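Local structure of endo-beta-mannanase (Opitutaceae bacterium TAV5, 7BOB) at residues A[469-475]-A[550-556]; A[527-531]-A[541-545]; A[452-457]-A[479-484]; A[558-562]-A[576-580]. The protein hydrolyses beta-1,4-mannosidic linkages as an exo-mannosidase of glycosyl hydrolase family 5, probably releasing mannose from the ends of manno-oligosaccharides. All blocks are in the same frame, centred on the assembly; numbering follows the deposited sequence.

Interaction 1: A[469-475]-A[550-556]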
loop_
_atom_site.group_PDB
_atom_site.type_symbol
_atom_site.label_atom_id
_atom_site.label_comp_id
_atom_site.label_asym_id
_atom_site.label_seq_id
_atom_site.Cartn_x
_atom_site.Cartn_y
_atom_site.Cartn_z
ATOM N N GLN A 469 6.793 31.065 25.722
ATOM C CA GLN A 469 6.049 31.461 24.529
ATOM C C GLN A 469 5.869 30.233 23.633
ATOM O O GLN A 469 6.857 29.683 23.127
ATOM C CB GLN A 469 6.791 32.561 23.775
ATOM C CG GLN A 469 7.369 33.643 24.662
ATOM C CD GLN A 469 6.279 34.384 25.384
ATOM O OE1 GLN A 469 5.474 35.069 24.756
ATOM N NE2 GLN A 469 6.223 34.228 26.705
ATOM N N LEU A 470 4.622 29.810 23.436
ATOM C CA LEU A 470 4.291 28.611 22.661
ATOM C C LEU A 470 3.633 29.005 21.344
ATOM O O LEU A 470 2.576 29.658 21.335
ATOM C CB LEU A 470 3.368 27.687 23.458
ATOM C CG LEU A 470 2.955 26.339 22.862
ATOM C CD1 LEU A 470 4.159 25.383 22.769
ATOM C CD2 LEU A 470 1.855 25.727 23.710
ATOM N N LEU A 471 4.252 28.610 20.233
ATOM C CA LEU A 471 3.629 28.696 18.916
ATOM C C LEU A 471 3.146 27.295 18.541
ATOM O O LEU A 471 3.959 26.396 18.285
ATOM C CB LEU A 471 4.600 29.247 17.877
ATOM C CG LEU A 471 4.072 29.283 16.443
ATOM C CD1 LEU A 471 2.691 29.986 16.349
ATOM C CD2 LEU A 471 5.082 29.992 15.565
ATOM N N TRP A 472 1.827 27.102 18.524
ATOM C CA TRP A 472 1.217 25.774 18.407
ATOM C C TRP A 472 0.565 25.644 17.035
ATOM O O TRP A 472 -0.556 26.120 16.821
ATOM C CB TRP A 472 0.199 25.554 19.518
ATOM C CG TRP A 472 -0.128 24.113 19.767
ATOM C CD1 TRP A 472 0.072 23.063 18.918
ATOM C CD2 TRP A 472 -0.732 23.568 20.946
ATOM N NE1 TRP A 472 -0.358 21.900 19.502
ATOM C CE2 TRP A 472 -0.843 22.178 20.752
ATOM C CE3 TRP A 472 -1.191 24.125 22.150
ATOM C CZ2 TRP A 472 -1.388 21.333 21.712
ATOM C CZ3 TRP A 472 -1.726 23.281 23.108
ATOM C CH2 TRP A 472 -1.820 21.901 22.884
ATOM N N HIS A 473 1.246 24.986 16.105
ATOM C CA HIS A 473 0.641 24.771 14.797
ATOM C C HIS A 473 -0.245 23.532 14.857
ATOM O O HIS A 473 0.245 22.423 15.114
ATOM C CB HIS A 473 1.704 24.650 13.712
ATOM C CG HIS A 473 2.259 25.973 13.281
ATOM N ND1 HIS A 473 3.400 26.095 12.520
ATOM C CD2 HIS A 473 1.829 27.236 13.521
ATOM C CE1 HIS A 473 3.641 27.377 12.298
ATOM N NE2 HIS A 473 2.707 28.091 12.900
ATOM N N ALA A 474 -1.552 23.740 14.658
ATOM C CA ALA A 474 -2.588 22.725 14.499
ATOM C C ALA A 474 -2.734 21.859 15.742
ATOM O O ALA A 474 -2.356 20.683 15.716
ATOM C CB ALA A 474 -2.287 21.846 13.282
ATOM N N PRO A 475 -3.260 22.386 16.848
ATOM C CA PRO A 475 -3.531 21.519 18.001
ATOM C C PRO A 475 -4.456 20.381 17.605
ATOM O O PRO A 475 -5.245 20.485 16.666
ATOM C CB PRO A 475 -4.192 22.456 19.019
ATOM C CG PRO A 475 -4.343 23.790 18.323
ATOM C CD PRO A 475 -3.404 23.814 17.175
ATOM N N CYS A 550 2.465 32.881 26.822
ATOM C CA CYS A 550 1.509 33.224 25.774
ATOM C C CYS A 550 1.468 32.126 24.716
ATOM O O CYS A 550 2.499 31.823 24.096
ATOM C CB CYS A 550 1.883 34.558 25.143
ATOM S SG CYS A 550 0.781 35.055 23.823
ATOM N N VAL A 551 0.274 31.566 24.495
ATOM C CA VAL A 551 0.023 30.515 23.512
ATOM C C VAL A 551 -0.524 31.157 22.249
ATOM O O VAL A 551 -1.592 31.784 22.282
ATOM C CB VAL A 551 -0.979 29.479 24.051
ATOM C CG1 VAL A 551 -1.234 28.359 23.010
ATOM C CG2 VAL A 551 -0.509 28.914 25.383
ATOM N N THR A 552 0.183 30.990 21.133
ATOM C CA THR A 552 -0.323 31.384 19.815
ATOM C C THR A 552 -0.664 30.107 19.038
ATOM O O THR A 552 0.236 29.374 18.607
ATOM C CB THR A 552 0.694 32.253 19.068
ATOM O OG1 THR A 552 0.974 33.426 19.837
ATOM C CG2 THR A 552 0.193 32.667 17.702
ATOM N N SER A 553 -1.961 29.827 18.874
ATOM C CA SER A 553 -2.427 28.604 18.225
ATOM C C SER A 553 -2.908 28.897 16.807
ATOM O O SER A 553 -3.688 29.832 16.590
ATOM C CB SER A 553 -3.552 27.946 19.033
ATOM O OG SER A 553 -3.274 27.851 20.421
ATOM N N VAL A 554 -2.455 28.094 15.845
ATOM C CA VAL A 554 -2.894 28.191 14.453
ATOM C C VAL A 554 -3.761 26.981 14.131
ATOM O O VAL A 554 -3.309 25.834 14.261
ATOM C CB VAL A 554 -1.700 28.265 13.480
ATOM C CG1 VAL A 554 -2.180 28.310 12.030
ATOM C CG2 VAL A 554 -0.792 29.449 13.809
ATOM N N LEU A 555 -4.987 27.230 13.677
ATOM C CA LEU A 555 -5.937 26.159 13.388
ATOM C C LEU A 555 -5.775 25.645 11.961
ATOM O O LEU A 555 -6.733 25.544 11.205
ATOM C CB LEU A 555 -7.363 26.640 13.641
ATOM C CG LEU A 555 -7.563 27.249 15.037
ATOM C CD1 LEU A 555 -8.987 27.762 15.253
ATOM C CD2 LEU A 555 -7.188 26.229 16.107
ATOM N N ALA A 556 -4.540 25.346 11.572
ATOM C CA ALA A 556 -4.274 24.736 10.276
ATOM C C ALA A 556 -2.955 23.993 10.382
ATOM O O ALA A 556 -2.126 24.286 11.251
ATOM C CB ALA A 556 -4.226 25.762 9.142
#
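Strands 469-473 and 550-554 run side by side in parallel, their axes 4.7 Å apart and 12° from aligned. Their side chains interlock on both faces. On the face of Leu470 and Trp472, Val551 CG1 sits in the hollow between them, 4.1 Å from Leu470 CD2 and 4.3 Å from Trp472 CE3, where it meets the edge of the indole. On the other face, Val554 CG2 is the bump: it lies 4.3 Å from Leu471 CD1 and abuts the imidazole edge at His473 CD2, 3.4 Å away, while Leu471 CD1 also reaches Thr552 CG2 at 3.9 Å. Between the two layers the backbone closes with five hydrogen bonds, from Leu470 N to Cys550 O (3.0 Å) through to Ala474 N to Val554 O (2.8 Å). Beyond the strands, Ala474 turns with a positive phi and lays its CB 3.2 Å from Ala556 O, and Pro475 CG approaches Ser553 CB (4.3 Å) and Leu555 CD2 (4.4 Å). His473 ND1 bonds to Glu559, and helix 482-488 packs over Trp472 and Val551. This is an inner parallel pair of a mixed beta-sheet, where the parallel run gives way to an antiparallel hairpin, in a three-layer alpha/beta domain following the family 5 catalytic barrel.

Interaction 2: A[527-531]-A[541-545]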
loop_
_atom_site.group_PDB
_atom_site.type_symbol
_atom_site.label_atom_id
_atom_site.label_comp_id
_atom_site.label_asym_id
_atom_site.label_seq_id
_atom_site.Cartn_x
_atom_site.Cartn_y
_atom_site.Cartn_z
ATOM N N GLY A 527 -11.267 32.687 26.576
ATOM C CA GLY A 527 -10.048 33.288 27.078
ATOM C C GLY A 527 -9.134 33.796 25.981
ATOM O O GLY A 527 -8.438 34.797 26.174
ATOM N N ALA A 528 -9.124 33.130 24.832
ATOM C CA ALA A 528 -8.207 33.545 23.784
ATOM C C ALA A 528 -8.782 34.712 22.991
ATOM O O ALA A 528 -10.001 34.874 22.865
ATOM C CB ALA A 528 -7.886 32.386 22.840
ATOM N N GLN A 529 -7.876 35.528 22.464
ATOM C CA GLN A 529 -8.182 36.568 21.496
ATOM C C GLN A 529 -7.997 36.022 20.089
ATOM O O GLN A 529 -7.152 35.156 19.844
ATOM C CB GLN A 529 -7.268 37.786 21.684
ATOM C CG GLN A 529 -7.324 38.488 23.067
ATOM C CD GLN A 529 -6.590 37.730 24.190
ATOM O OE1 GLN A 529 -7.226 37.051 25.006
ATOM N NE2 GLN A 529 -5.252 37.857 24.241
ATOM N N ILE A 530 -8.787 36.536 19.159
ATOM C CA ILE A 530 -8.706 36.113 17.767
ATOM C C ILE A 530 -7.680 37.004 17.075
ATOM O O ILE A 530 -7.947 38.171 16.782
ATOM C CB ILE A 530 -10.078 36.176 17.088
ATOM C CG1 ILE A 530 -10.959 35.041 17.619
ATOM C CG2 ILE A 530 -9.949 36.076 15.576
ATOM C CD1 ILE A 530 -12.433 35.197 17.264
ATOM N N LEU A 531 -6.496 36.458 16.821
ATOM C CA LEU A 531 -5.437 37.264 16.227
ATOM C C LEU A 531 -5.610 37.413 14.717
ATOM O O LEU A 531 -5.293 38.473 14.164
ATOM C CB LEU A 531 -4.080 36.658 16.568
ATOM C CG LEU A 531 -2.811 37.487 16.382
ATOM C CD1 LEU A 531 -2.605 38.465 17.529
ATOM C CD2 LEU A 531 -1.599 36.548 16.265
ATOM N N VAL A 541 -6.129 32.123 13.716
ATOM C CA VAL A 541 -5.018 32.192 14.668
ATOM C C VAL A 541 -5.529 32.790 15.974
ATOM O O VAL A 541 -6.079 33.900 15.983
ATOM C CB VAL A 541 -3.825 33.010 14.137
ATOM C CG1 VAL A 541 -2.701 32.993 15.158
ATOM C CG2 VAL A 541 -3.321 32.465 12.798
ATOM N N LEU A 542 -5.353 32.062 17.066
ATOM C CA LEU A 542 -5.690 32.530 18.401
ATOM C C LEU A 542 -4.430 32.906 19.176
ATOM O O LEU A 542 -3.328 32.423 18.890
ATOM C CB LEU A 542 -6.457 31.463 19.180
ATOM C CG LEU A 542 -7.601 30.738 18.495
ATOM C CD1 LEU A 542 -8.236 29.748 19.467
ATOM C CD2 LEU A 542 -8.639 31.740 17.981
ATOM N N ARG A 543 -4.614 33.766 20.185
ATOM C CA ARG A 543 -3.536 34.173 21.093
ATOM C C ARG A 543 -4.074 34.220 22.517
ATOM O O ARG A 543 -5.062 34.908 22.788
ATOM C CB ARG A 543 -2.945 35.541 20.707
ATOM C CG ARG A 543 -1.673 35.905 21.478
ATOM C CD ARG A 543 -0.778 36.886 20.722
ATOM N NE ARG A 543 0.084 36.210 19.756
ATOM C CZ ARG A 543 0.761 36.815 18.781
ATOM N NH1 ARG A 543 0.700 38.138 18.629
ATOM N NH2 ARG A 543 1.515 36.088 17.955
ATOM N N HIS A 544 -3.429 33.491 23.422
ATOM C CA HIS A 544 -3.954 33.269 24.762
ATOM C C HIS A 544 -2.829 33.445 25.756
ATOM O O HIS A 544 -1.813 32.743 25.671
ATOM C CB HIS A 544 -4.551 31.866 24.902
ATOM C CG HIS A 544 -5.288 31.644 26.186
ATOM N ND1 HIS A 544 -5.381 30.408 26.787
ATOM C CD2 HIS A 544 -5.975 32.500 26.981
ATOM C CE1 HIS A 544 -6.093 30.511 27.895
ATOM N NE2 HIS A 544 -6.466 31.770 28.036
ATOM N N ARG A 545 -3.008 34.353 26.705
ATOM C CA ARG A 545 -2.014 34.535 27.750
ATOM C C ARG A 545 -2.392 33.697 28.961
ATOM O O ARG A 545 -3.569 33.644 29.350
ATOM C CB ARG A 545 -1.893 36.020 28.093
ATOM C CG ARG A 545 -1.190 36.802 26.990
ATOM C CD ARG A 545 -0.596 38.128 27.521
ATOM N NE ARG A 545 0.102 37.996 28.798
ATOM C CZ ARG A 545 1.372 37.606 28.874
ATOM N NH1 ARG A 545 2.038 37.325 27.788
ATOM N NH2 ARG A 545 2.006 37.490 30.016
HETATM O O HOH W 1 -5.386 36.126 26.800
#
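Gly527 enters the contact through its carbonyl, which lies 3.5 Å from His544 CD2 and weakly accepts a hydrogen bond from a water (3.4 Å from Gly527 O) that itself takes one from Arg545 N at 3.0 Å. A CB here would fall 2.9 Å from His544 NE2, and the backbone angles alone would already jam it against the preceding carbonyl. Ala528 follows, its CB 4.0 Å from both Leu542 CB and His544 CB. At Gln529 the strands form a hydrogen-bonded antiparallel pair: Gln529 N donates to Arg543 O and Arg543 N to Gln529 O, each at 2.9 Å. Ile530 and Leu542 make the next, non-hydrogen-bonded pair, with Ile530 CG1 4.1 Å from Leu542 CD2. Leu531 N then reaches Val541 O at 2.7 Å, though with a bent geometry, and Leu531 CD2 lies over one face of the Arg543 guanidinium, 3.5 Å from CZ, besides touching Val541 CG1 at 3.9 Å. The segment axes stand at 135°, well short of strict antiparallel. Backbone bonds thus hold this hairpin at the sheet's outer edge, while Leu531 CD2 packs on the flat face of the Arg543 guanidinium, compatible with Arg543 NE donating in the guanidinium plane to Thr552 OG1 on the next strand.

Interaction 3: A[452-457]-A[479-484]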
loop_
_atom_site.group_PDB
_atom_site.type_symbol
_atom_site.label_atom_id
_atom_site.label_comp_id
_atom_site.label_asym_id
_atom_site.label_seq_id
_atom_site.Cartn_x
_atom_site.Cartn_y
_atom_site.Cartn_z
ATOM N N THR A 452 -0.104 15.287 20.690
ATOM C CA THR A 452 0.332 15.489 22.066
ATOM C C THR A 452 -0.709 14.928 23.013
ATOM O O THR A 452 -1.894 15.256 22.895
ATOM C CB THR A 452 0.517 16.979 22.370
ATOM O OG1 THR A 452 -0.727 17.640 22.129
ATOM C CG2 THR A 452 1.612 17.613 21.508
ATOM N N GLY A 453 -0.279 14.101 23.959
ATOM C CA GLY A 453 -1.202 13.513 24.903
ATOM C C GLY A 453 -1.495 14.436 26.073
ATOM O O GLY A 453 -1.009 15.564 26.168
ATOM N N LEU A 454 -2.327 13.927 26.981
ATOM C CA LEU A 454 -2.761 14.717 28.128
ATOM C C LEU A 454 -1.583 15.165 28.991
ATOM O O LEU A 454 -1.532 16.322 29.428
ATOM C CB LEU A 454 -3.754 13.904 28.955
ATOM C CG LEU A 454 -4.122 14.581 30.266
ATOM C CD1 LEU A 454 -4.819 15.886 29.949
ATOM C CD2 LEU A 454 -5.000 13.669 31.101
ATOM N N ASP A 455 -0.632 14.263 29.265
ATOM C CA ASP A 455 0.500 14.633 30.112
ATOM C C ASP A 455 1.329 15.718 29.450
ATOM O O ASP A 455 1.731 16.698 30.102
ATOM C CB ASP A 455 1.364 13.406 30.431
ATOM C CG ASP A 455 1.617 12.511 29.204
ATOM O OD1 ASP A 455 1.178 12.881 28.092
ATOM O OD2 ASP A 455 2.255 11.432 29.348
ATOM N N GLU A 456 1.548 15.592 28.142
ATOM C CA GLU A 456 2.289 16.622 27.427
ATOM C C GLU A 456 1.591 17.966 27.515
ATOM O O GLU A 456 2.250 18.999 27.697
ATOM C CB GLU A 456 2.486 16.213 25.978
ATOM C CG GLU A 456 3.181 14.874 25.842
ATOM C CD GLU A 456 3.329 14.458 24.402
ATOM O OE1 GLU A 456 4.210 15.038 23.714
ATOM O OE2 GLU A 456 2.548 13.570 23.966
ATOM N N ILE A 457 0.254 17.974 27.409
ATOM C CA ILE A 457 -0.488 19.236 27.473
ATOM C C ILE A 457 -0.328 19.879 28.847
ATOM O O ILE A 457 -0.003 21.066 28.960
ATOM C CB ILE A 457 -1.970 19.019 27.116
ATOM C CG1 ILE A 457 -2.095 18.644 25.641
ATOM C CG2 ILE A 457 -2.772 20.291 27.380
ATOM C CD1 ILE A 457 -3.277 17.736 25.335
ATOM N N ASN A 479 -6.985 15.092 20.914
ATOM C CA ASN A 479 -6.647 15.354 22.305
ATOM C C ASN A 479 -7.183 16.692 22.787
ATOM O O ASN A 479 -6.645 17.268 23.742
ATOM C CB ASN A 479 -5.139 15.273 22.501
ATOM C CG ASN A 479 -4.640 13.837 22.459
ATOM O OD1 ASN A 479 -4.898 13.066 23.381
ATOM N ND2 ASN A 479 -3.982 13.459 21.363
ATOM N N TRP A 480 -8.237 17.194 22.156
ATOM C CA TRP A 480 -8.780 18.510 22.492
ATOM C C TRP A 480 -9.961 18.291 23.427
ATOM O O TRP A 480 -11.099 18.092 22.989
ATOM C CB TRP A 480 -9.166 19.267 21.227
ATOM C CG TRP A 480 -9.378 20.728 21.436
ATOM C CD1 TRP A 480 -9.963 21.328 22.517
ATOM C CD2 TRP A 480 -9.039 21.785 20.525
ATOM N NE1 TRP A 480 -9.993 22.695 22.342
ATOM C CE2 TRP A 480 -9.434 23.000 21.127
ATOM C CE3 TRP A 480 -8.429 21.822 19.266
ATOM C CZ2 TRP A 480 -9.229 24.239 20.517
ATOM C CZ3 TRP A 480 -8.250 23.046 18.649
ATOM C CH2 TRP A 480 -8.642 24.244 19.281
ATOM N N ALA A 481 -9.683 18.300 24.728
ATOM C CA ALA A 481 -10.738 18.299 25.734
ATOM C C ALA A 481 -10.511 19.462 26.697
ATOM O O ALA A 481 -10.044 20.524 26.270
ATOM C CB ALA A 481 -10.791 16.959 26.465
ATOM N N GLN A 482 -10.823 19.294 27.985
ATOM C CA GLN A 482 -10.717 20.429 28.902
ATOM C C GLN A 482 -9.296 20.965 28.943
ATOM O O GLN A 482 -9.084 22.170 28.791
ATOM C CB GLN A 482 -11.181 20.050 30.309
ATOM C CG GLN A 482 -12.669 19.688 30.415
ATOM C CD GLN A 482 -12.908 18.185 30.284
ATOM O OE1 GLN A 482 -12.076 17.448 29.722
ATOM N NE2 GLN A 482 -14.042 17.721 30.809
ATOM N N ALA A 483 -8.300 20.073 29.106
ATOM C CA ALA A 483 -6.919 20.526 29.282
ATOM C C ALA A 483 -6.456 21.364 28.097
ATOM O O ALA A 483 -5.966 22.486 28.275
ATOM C CB ALA A 483 -5.977 19.337 29.500
ATOM N N MET A 484 -6.633 20.853 26.875
ATOM C CA MET A 484 -6.208 21.628 25.714
ATOM C C MET A 484 -7.004 22.931 25.588
ATOM O O MET A 484 -6.436 23.974 25.241
ATOM C CB MET A 484 -6.339 20.798 24.441
ATOM C CG MET A 484 -5.742 21.485 23.221
ATOM S SD MET A 484 -5.883 20.508 21.699
ATOM C CE MET A 484 -4.723 19.172 22.042
#
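Ile457 spreads across the start of helix 482-488 and the turn before it: its CG2 lies 4.0 Å from Ala483 CB, and its CD1 reaches Met484 CE at 3.9 Å and Asn479 O at 3.8 Å. One turn earlier on the same helix, Leu454 CD1 extends the apolar patch to Ala483 CB, 3.7 Å away. Helix 454-465 starts at Gly453, whose N bonds to Glu456 OE2 at 2.9 Å, the N3-to-N-cap half of a capping box. The carbonyl Thr452 O lies 3.1 Å from Asn479 CG but makes no hydrogen bond with that amide. Instead, Asn479 bonds to Asp476 and, across the trimer interface, to Asn333 of the second subunit, where Ile330 of that subunit also packs on it and on Asp455. The two segments thus meet without a hydrogen bond, mainly by aliphatic packing of Leu454 and Ile457 on Ala483 and the Met484 methyl, with Thr452 O against the Asn479 amide, whose own bonds are divided between its chain and another subunit.

Interaction 4: A[558-562]-A[576-580]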
loop_
_atom_site.group_PDB
_atom_site.type_symbol
_atom_site.label_atom_id
_atom_site.label_comp_id
_atom_site.label_asym_id
_atom_site.label_seq_id
_atom_site.Cartn_x
_atom_site.Cartn_y
_atom_site.Cartn_z
ATOM N N VAL A 558 0.176 23.969 9.214
ATOM C CA VAL A 558 1.043 24.909 8.496
ATOM C C VAL A 558 2.084 24.163 7.667
ATOM O O VAL A 558 2.180 24.329 6.441
ATOM C CB VAL A 558 1.705 25.879 9.495
ATOM C CG1 VAL A 558 2.676 26.836 8.798
ATOM C CG2 VAL A 558 0.634 26.647 10.261
ATOM N N GLU A 559 2.875 23.320 8.326
ATOM C CA GLU A 559 3.976 22.678 7.628
ATOM C C GLU A 559 3.480 21.779 6.507
ATOM O O GLU A 559 4.076 21.753 5.423
ATOM C CB GLU A 559 4.839 21.905 8.619
ATOM C CG GLU A 559 5.672 22.832 9.506
ATOM C CD GLU A 559 4.860 23.388 10.667
ATOM O OE1 GLU A 559 3.716 22.933 10.882
ATOM O OE2 GLU A 559 5.381 24.260 11.372
ATOM N N ALA A 560 2.379 21.053 6.738
ATOM C CA ALA A 560 1.831 20.214 5.682
ATOM C C ALA A 560 1.362 21.069 4.511
ATOM O O ALA A 560 1.673 20.770 3.350
ATOM C CB ALA A 560 0.684 19.348 6.221
ATOM N N SER A 561 0.605 22.139 4.800
ATOM C CA SER A 561 0.165 23.048 3.741
ATOM C C SER A 561 1.342 23.557 2.921
ATOM O O SER A 561 1.318 23.508 1.687
ATOM C CB SER A 561 -0.629 24.229 4.319
ATOM O OG SER A 561 -1.598 23.839 5.279
ATOM N N PHE A 562 2.371 24.055 3.591
ATOM C CA PHE A 562 3.560 24.487 2.868
ATOM C C PHE A 562 4.160 23.343 2.045
ATOM O O PHE A 562 4.513 23.526 0.870
ATOM C CB PHE A 562 4.584 25.031 3.851
ATOM C CG PHE A 562 4.186 26.336 4.497
ATOM C CD1 PHE A 562 3.070 27.046 4.053
ATOM C CD2 PHE A 562 4.952 26.871 5.522
ATOM C CE1 PHE A 562 2.731 28.221 4.638
ATOM C CE2 PHE A 562 4.613 28.052 6.111
ATOM C CZ PHE A 562 3.489 28.739 5.667
ATOM N N TRP A 576 6.678 31.682 3.400
ATOM C CA TRP A 576 6.665 30.587 4.371
ATOM C C TRP A 576 7.492 30.954 5.599
ATOM O O TRP A 576 7.042 30.825 6.744
ATOM C CB TRP A 576 7.205 29.296 3.742
ATOM C CG TRP A 576 6.379 28.764 2.623
ATOM C CD1 TRP A 576 5.129 29.188 2.247
ATOM C CD2 TRP A 576 6.741 27.724 1.709
ATOM N NE1 TRP A 576 4.696 28.474 1.162
ATOM C CE2 TRP A 576 5.662 27.565 0.812
ATOM C CE3 TRP A 576 7.871 26.903 1.565
ATOM C CZ2 TRP A 576 5.676 26.613 -0.213
ATOM C CZ3 TRP A 576 7.895 25.972 0.544
ATOM C CH2 TRP A 576 6.798 25.823 -0.329
ATOM N N SER A 577 8.704 31.440 5.374
ATOM C CA SER A 577 9.570 31.751 6.495
ATOM C C SER A 577 9.082 33.006 7.223
ATOM O O SER A 577 9.084 33.068 8.455
ATOM C CB SER A 577 10.998 31.889 5.974
ATOM O OG SER A 577 11.843 32.533 6.888
ATOM N N ALA A 578 8.603 33.997 6.476
ATOM C CA ALA A 578 8.037 35.182 7.117
ATOM C C ALA A 578 6.850 34.834 8.013
ATOM O O ALA A 578 6.584 35.547 8.987
ATOM C CB ALA A 578 7.618 36.198 6.053
ATOM N N TRP A 579 6.143 33.736 7.712
ATOM C CA TRP A 579 5.029 33.301 8.554
ATOM C C TRP A 579 5.466 33.088 10.000
ATOM O O TRP A 579 4.806 33.562 10.934
ATOM C CB TRP A 579 4.410 32.012 8.006
ATOM C CG TRP A 579 3.369 31.458 8.934
ATOM C CD1 TRP A 579 3.561 30.556 9.940
ATOM C CD2 TRP A 579 1.967 31.805 8.965
ATOM N NE1 TRP A 579 2.366 30.304 10.583
ATOM C CE2 TRP A 579 1.377 31.064 10.006
ATOM C CE3 TRP A 579 1.167 32.682 8.220
ATOM C CZ2 TRP A 579 0.021 31.157 10.315
ATOM C CZ3 TRP A 579 -0.183 32.777 8.525
ATOM C CH2 TRP A 579 -0.739 32.022 9.565
ATOM N N TYR A 580 6.558 32.330 10.212
ATOM C CA TYR A 580 6.994 32.062 11.583
ATOM C C TYR A 580 7.388 33.349 12.298
ATOM O O TYR A 580 7.095 33.521 13.491
ATOM C CB TYR A 580 8.165 31.078 11.605
ATOM C CG TYR A 580 7.793 29.692 11.173
ATOM C CD1 TYR A 580 7.315 28.759 12.095
ATOM C CD2 TYR A 580 7.901 29.317 9.849
ATOM C CE1 TYR A 580 6.950 27.495 11.704
ATOM C CE2 TYR A 580 7.544 28.061 9.448
ATOM C CZ TYR A 580 7.075 27.155 10.380
ATOM O OH TYR A 580 6.727 25.910 9.960
#
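Phe562 lies almost flat on Trp576, a face-to-face stack with the phenyl and the five-membered indole ring 3.9 Å apart between centroids and their planes only 14° from parallel. Each also sets its CB over the partner's ring: Phe562 CB is 4.1 Å from the centroid of the Trp576 five-membered ring, and Trp576 CB is 4.0 Å from the Phe562 centroid, a reciprocal pair of CH-pi contacts. The same phenyl turns its edge to the face of Trp579 in a T-shaped arrangement, 5.9 Å between the Phe562 and five-membered ring centroids at 87°, completing an aromatic cluster. A turn earlier, Val558 CG1 rests 3.9 Å from Trp579 NE1. Polar chemistry enters through Tyr580, whose OH donates to Glu559 OE2 at 2.6 Å; that carboxylate oxygen is shared with His473 ND1. The segments run antiparallel, 168° between their directions, and their axes are 11.7 Å apart, a gap filled by the large rings. Helices 558-564 and 569-583 follow each other in sequence and fold back together on the mixed sheet, where strand 444-448 meets Glu559 and Tyr580; helix 406-422 packs on Trp576 and Tyr580, and strand 508-512, outside that sheet, on Val558.

All four contacts belong to the domain after the catalytic barrel, where the family 5 active site is expected. Interaction 1 is the hub. Interaction 2, its centre 9 Å away, extends the same sheet outward through Val551 N to His544 O (2.7 Å) and Leu542 N to Ser553 O (2.8 Å). Interactions 3 and 4, both 13 Å from interaction 1 between centres and 24 Å from each other, lie over different faces: Trp472 CH2 meets Met484 CG at 4.0 Å, whereas His473 ND1 reaches Glu559 OE2 at 2.9 Å. Val541 CG2 just touches Trp579 CH2 (4.2 Å), joining interactions 2 and 4. Among the four, interaction 3 alone is touched by another subunit, tying this domain to the trimer.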